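Local coordinates for protein glucose-6-phosphate isomerase (Plasmodium falciparum, PDB 3QKI) that probably interconverts alpha-D-glucose 6-phosphate and beta-D-fructose 6-phosphate, the isomerisation step of glycolysis and gluconeogenesis, at residues L143-R154 with I321-Y330. Numbering follows the deposited sequence.
Sequences LKKIEKYSDDIR and ILPLSIAFGY
Helix 135-154 and helix 318-328, which pack on one face of the parallel sheet of a sugar isomerase (SIS) domain, meet here together with the start of helix 330-349, Ile146 and Tyr330 interlocking as knobs into holes. The axes of 143-154 and 321-328 approach to 8.5 Å and cross at -35°, running in broadly the same direction. Ile146 sits among Ile321, Leu322, Ser325 and Tyr330; its CG2 branch lies 3.7 Å from Ser325 OG, while CG1 faces Leu322 CB. Tyr330, first residue of helix 330-349, fits its side chain into the hole formed by Leu143, Ile146, Glu147 and Ser150. With CG anti to the backbone N (chi1 -173°), its ring swings toward 143-154 and turns one face to Glu147 CB, 3.8 Å from the centroid; the extended Glu147 chain carries the carboxylate on past CD2 and CE2, its plane 25° from the ring's. Tyr330 OH lies 3.5 Å from Leu143 CB. Backbones come close where Ser150 meets Ser325 and Ile326. Ser150 OG bonds back to Ile146 O and also receives a bond from a water, which donates to Asp151 OD1 and accepts from Tyr330 N. Ile326 spreads CD1 to the edge of the Tyr149 ring and CG2 to Ile153 CG2; Ile326 and Tyr149 also touch Leu244 of strand 243-248. Arg154, bent at chi3, reaches the C-terminal turn of helix 318-328, which Gly329 leaves with positive phi: Arg154 NH1 donates to Ile326 O at 2.9 Å, nearly in the guanidinium plane, and one guanidinium face lies over Phe328 C and Gly329 N. NH2 bonds to Tyr192 of helix 179-197.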
loop_
_atom_site.group_PDB
_atom_site.type_symbol
_atom_site.label_atom_id
_atom_site.label_comp_id
_atom_site.label_asym_id
_atom_site.label_seq_id
_atom_site.Cartn_x
_atom_site.Cartn_y
_atom_site.Cartn_z
ATOM N N LEU A 143 -27.689 10.153 -13.728
ATOM C CA LEU A 143 -26.992 11.358 -13.298
ATOM C C LEU A 143 -27.966 12.445 -12.786
ATOM O O LEU A 143 -27.706 13.041 -11.741
ATOM C CB LEU A 143 -26.040 11.898 -14.395
ATOM C CG LEU A 143 -24.783 11.073 -14.647
ATOM C CD1 LEU A 143 -23.995 11.630 -15.803
ATOM C CD2 LEU A 143 -23.900 11.023 -13.403
ATOM N N LYS A 144 -29.136 12.617 -13.464
ATOM C CA LYS A 144 -30.155 13.583 -13.036
ATOM C C LYS A 144 -30.734 13.172 -11.669
ATOM O O LYS A 144 -30.960 14.028 -10.821
ATOM C CB LYS A 144 -31.283 13.683 -14.073
ATOM C CG LYS A 144 -30.890 14.537 -15.271
ATOM C CD LYS A 144 -31.819 14.235 -16.442
ATOM C CE LYS A 144 -32.172 15.435 -17.281
ATOM N NZ LYS A 144 -31.029 15.903 -18.105
ATOM N N LYS A 145 -30.926 11.868 -11.458
ATOM C CA LYS A 145 -31.436 11.317 -10.214
ATOM C C LYS A 145 -30.419 11.581 -9.075
ATOM O O LYS A 145 -30.823 11.926 -7.955
ATOM C CB LYS A 145 -31.692 9.808 -10.387
ATOM C CG LYS A 145 -32.416 9.155 -9.229
ATOM C CD LYS A 145 -32.613 7.690 -9.498
ATOM C CE LYS A 145 -32.976 6.904 -8.285
ATOM N NZ LYS A 145 -34.314 7.264 -7.789
ATOM N N ILE A 146 -29.116 11.425 -9.367
ATOM C CA ILE A 146 -28.031 11.660 -8.382
ATOM C C ILE A 146 -27.957 13.143 -8.046
ATOM O O ILE A 146 -27.869 13.491 -6.860
ATOM C CB ILE A 146 -26.654 11.119 -8.871
ATOM C CG1 ILE A 146 -26.667 9.578 -8.955
ATOM C CG2 ILE A 146 -25.497 11.649 -7.983
ATOM C CD1 ILE A 146 -25.502 8.974 -9.737
ATOM N N GLU A 147 -27.999 14.015 -9.078
ATOM C CA GLU A 147 -27.945 15.466 -8.877
ATOM C C GLU A 147 -29.059 15.875 -7.922
ATOM O O GLU A 147 -28.763 16.552 -6.928
ATOM C CB GLU A 147 -28.063 16.184 -10.222
ATOM C CG GLU A 147 -28.114 17.692 -10.118
ATOM C CD GLU A 147 -28.120 18.412 -11.454
ATOM O OE1 GLU A 147 -27.769 19.611 -11.462
ATOM O OE2 GLU A 147 -28.430 17.777 -12.492
ATOM N N LYS A 148 -30.322 15.408 -8.185
ATOM C CA LYS A 148 -31.476 15.727 -7.358
ATOM C C LYS A 148 -31.332 15.184 -5.937
ATOM O O LYS A 148 -31.501 15.941 -4.985
ATOM C CB LYS A 148 -32.798 15.272 -8.004
ATOM N N TYR A 149 -30.990 13.900 -5.792
ATOM C CA TYR A 149 -30.845 13.265 -4.490
ATOM C C TYR A 149 -29.733 13.909 -3.643
ATOM O O TYR A 149 -29.961 14.198 -2.472
ATOM C CB TYR A 149 -30.643 11.738 -4.624
ATOM C CG TYR A 149 -30.584 11.026 -3.292
ATOM C CD1 TYR A 149 -31.748 10.667 -2.620
ATOM C CD2 TYR A 149 -29.363 10.738 -2.686
ATOM C CE1 TYR A 149 -31.701 10.028 -1.381
ATOM C CE2 TYR A 149 -29.303 10.114 -1.440
ATOM C CZ TYR A 149 -30.475 9.756 -0.792
ATOM O OH TYR A 149 -30.419 9.148 0.442
ATOM N N SER A 150 -28.552 14.132 -4.233
ATOM C CA SER A 150 -27.405 14.721 -3.530
ATOM C C SER A 150 -27.685 16.181 -3.179
ATOM O O SER A 150 -27.373 16.581 -2.071
ATOM C CB SER A 150 -26.117 14.575 -4.338
ATOM O OG SER A 150 -26.154 15.281 -5.570
ATOM N N ASP A 151 -28.341 16.942 -4.074
ATOM C CA ASP A 151 -28.723 18.332 -3.791
ATOM C C ASP A 151 -29.670 18.341 -2.592
ATOM O O ASP A 151 -29.451 19.110 -1.667
ATOM C CB ASP A 151 -29.424 18.992 -4.998
ATOM C CG ASP A 151 -28.494 19.543 -6.072
ATOM O OD1 ASP A 151 -27.284 19.731 -5.782
ATOM O OD2 ASP A 151 -28.985 19.844 -7.183
ATOM N N ASP A 152 -30.650 17.417 -2.573
ATOM C CA ASP A 152 -31.644 17.286 -1.509
ATOM C C ASP A 152 -31.051 16.897 -0.169
ATOM O O ASP A 152 -31.494 17.406 0.857
ATOM C CB ASP A 152 -32.781 16.352 -1.919
ATOM C CG ASP A 152 -33.783 16.899 -2.950
ATOM O OD1 ASP A 152 -33.631 18.067 -3.377
ATOM O OD2 ASP A 152 -34.703 16.155 -3.329
ATOM N N ILE A 153 -30.044 16.008 -0.167
ATOM C CA ILE A 153 -29.346 15.611 1.068
ATOM C C ILE A 153 -28.568 16.811 1.603
ATOM O O ILE A 153 -28.665 17.116 2.791
ATOM C CB ILE A 153 -28.407 14.390 0.828
ATOM C CG1 ILE A 153 -29.220 13.098 0.581
ATOM C CG2 ILE A 153 -27.354 14.210 1.933
ATOM C CD1 ILE A 153 -29.811 12.366 1.795
ATOM N N ARG A 154 -27.837 17.499 0.714
ATOM C CA ARG A 154 -26.970 18.623 1.062
ATOM C C ARG A 154 -27.703 19.890 1.456
ATOM O O ARG A 154 -27.145 20.682 2.224
ATOM C CB ARG A 154 -25.944 18.904 -0.053
ATOM C CG ARG A 154 -24.990 17.736 -0.288
ATOM C CD ARG A 154 -24.165 17.933 -1.549
ATOM N NE ARG A 154 -23.400 19.188 -1.517
ATOM C CZ ARG A 154 -22.274 19.366 -0.832
ATOM N NH1 ARG A 154 -21.754 18.371 -0.124
ATOM N NH2 ARG A 154 -21.658 20.538 -0.853
ATOM N N ILE A 321 -20.183 8.312 -8.424
ATOM C CA ILE A 321 -20.855 9.611 -8.563
ATOM C C ILE A 321 -21.882 9.887 -7.463
ATOM O O ILE A 321 -21.968 11.011 -7.006
ATOM C CB ILE A 321 -21.337 9.953 -9.998
ATOM C CG1 ILE A 321 -20.191 9.811 -11.055
ATOM C CG2 ILE A 321 -21.979 11.363 -10.068
ATOM C CD1 ILE A 321 -18.804 10.658 -10.789
ATOM N N LEU A 322 -22.600 8.863 -7.003
ATOM C CA LEU A 322 -23.547 9.083 -5.913
ATOM C C LEU A 322 -22.867 9.454 -4.571
ATOM O O LEU A 322 -23.110 10.570 -4.110
ATOM C CB LEU A 322 -24.554 7.942 -5.764
ATOM C CG LEU A 322 -25.448 8.024 -4.544
ATOM C CD1 LEU A 322 -26.471 9.168 -4.666
ATOM C CD2 LEU A 322 -26.096 6.718 -4.298
ATOM N N PRO A 323 -21.964 8.645 -3.955
ATOM C CA PRO A 323 -21.366 9.089 -2.686
ATOM C C PRO A 323 -20.517 10.351 -2.833
ATOM O O PRO A 323 -20.537 11.181 -1.930
ATOM C CB PRO A 323 -20.546 7.884 -2.227
ATOM C CG PRO A 323 -20.261 7.129 -3.482
ATOM C CD PRO A 323 -21.507 7.284 -4.307
ATOM N N LEU A 324 -19.835 10.534 -3.975
ATOM C CA LEU A 324 -18.986 11.730 -4.149
ATOM C C LEU A 324 -19.786 13.025 -4.358
ATOM O O LEU A 324 -19.321 14.088 -3.944
ATOM C CB LEU A 324 -17.927 11.526 -5.254
ATOM C CG LEU A 324 -16.883 10.398 -5.014
ATOM C CD1 LEU A 324 -16.192 9.980 -6.348
ATOM C CD2 LEU A 324 -15.874 10.780 -3.917
ATOM N N SER A 325 -20.974 12.943 -4.999
ATOM C CA SER A 325 -21.858 14.100 -5.158
ATOM C C SER A 325 -22.502 14.427 -3.795
ATOM O O SER A 325 -22.737 15.580 -3.522
ATOM C CB SER A 325 -22.954 13.817 -6.183
ATOM O OG SER A 325 -22.414 13.690 -7.485
ATOM N N ILE A 326 -22.734 13.441 -2.932
ATOM C CA ILE A 326 -23.246 13.720 -1.575
ATOM C C ILE A 326 -22.146 14.481 -0.800
ATOM O O ILE A 326 -22.404 15.540 -0.230
ATOM C CB ILE A 326 -23.715 12.446 -0.829
ATOM C CG1 ILE A 326 -25.029 11.893 -1.450
ATOM C CG2 ILE A 326 -23.884 12.718 0.704
ATOM C CD1 ILE A 326 -25.351 10.445 -1.097
ATOM N N ALA A 327 -20.911 13.962 -0.836
ATOM C CA ALA A 327 -19.782 14.563 -0.120
ATOM C C ALA A 327 -19.400 15.942 -0.625
ATOM O O ALA A 327 -19.094 16.830 0.184
ATOM C CB ALA A 327 -18.572 13.630 -0.188
ATOM N N PHE A 328 -19.392 16.137 -1.965
ATOM C CA PHE A 328 -18.860 17.360 -2.545
ATOM C C PHE A 328 -19.812 18.237 -3.359
ATOM O O PHE A 328 -19.427 19.349 -3.722
ATOM C CB PHE A 328 -17.643 17.025 -3.413
ATOM C CG PHE A 328 -16.591 16.171 -2.745
ATOM C CD1 PHE A 328 -16.147 16.464 -1.455
ATOM C CD2 PHE A 328 -16.014 15.101 -3.416
ATOM C CE1 PHE A 328 -15.165 15.687 -0.850
ATOM C CE2 PHE A 328 -15.001 14.344 -2.821
ATOM C CZ PHE A 328 -14.577 14.646 -1.547
ATOM N N GLY A 329 -20.990 17.715 -3.674
ATOM C CA GLY A 329 -21.965 18.406 -4.520
ATOM C C GLY A 329 -21.818 17.943 -5.960
ATOM O O GLY A 329 -20.700 17.697 -6.431
ATOM N N TYR A 330 -22.944 17.778 -6.664
ATOM C CA TYR A 330 -22.967 17.343 -8.057
ATOM C C TYR A 330 -22.146 18.223 -9.003
ATOM O O TYR A 330 -21.507 17.680 -9.916
ATOM C CB TYR A 330 -24.407 17.201 -8.575
ATOM C CG TYR A 330 -24.453 16.597 -9.958
ATOM C CD1 TYR A 330 -24.227 15.237 -10.153
ATOM C CD2 TYR A 330 -24.618 17.400 -11.083
ATOM C CE1 TYR A 330 -24.202 14.687 -11.435
ATOM C CE2 TYR A 330 -24.618 16.856 -12.364
ATOM C CZ TYR A 330 -24.408 15.500 -12.535
ATOM O OH TYR A 330 -24.373 14.964 -13.798
HETATM O O HOH W 1 -25.323 18.066 -5.042
#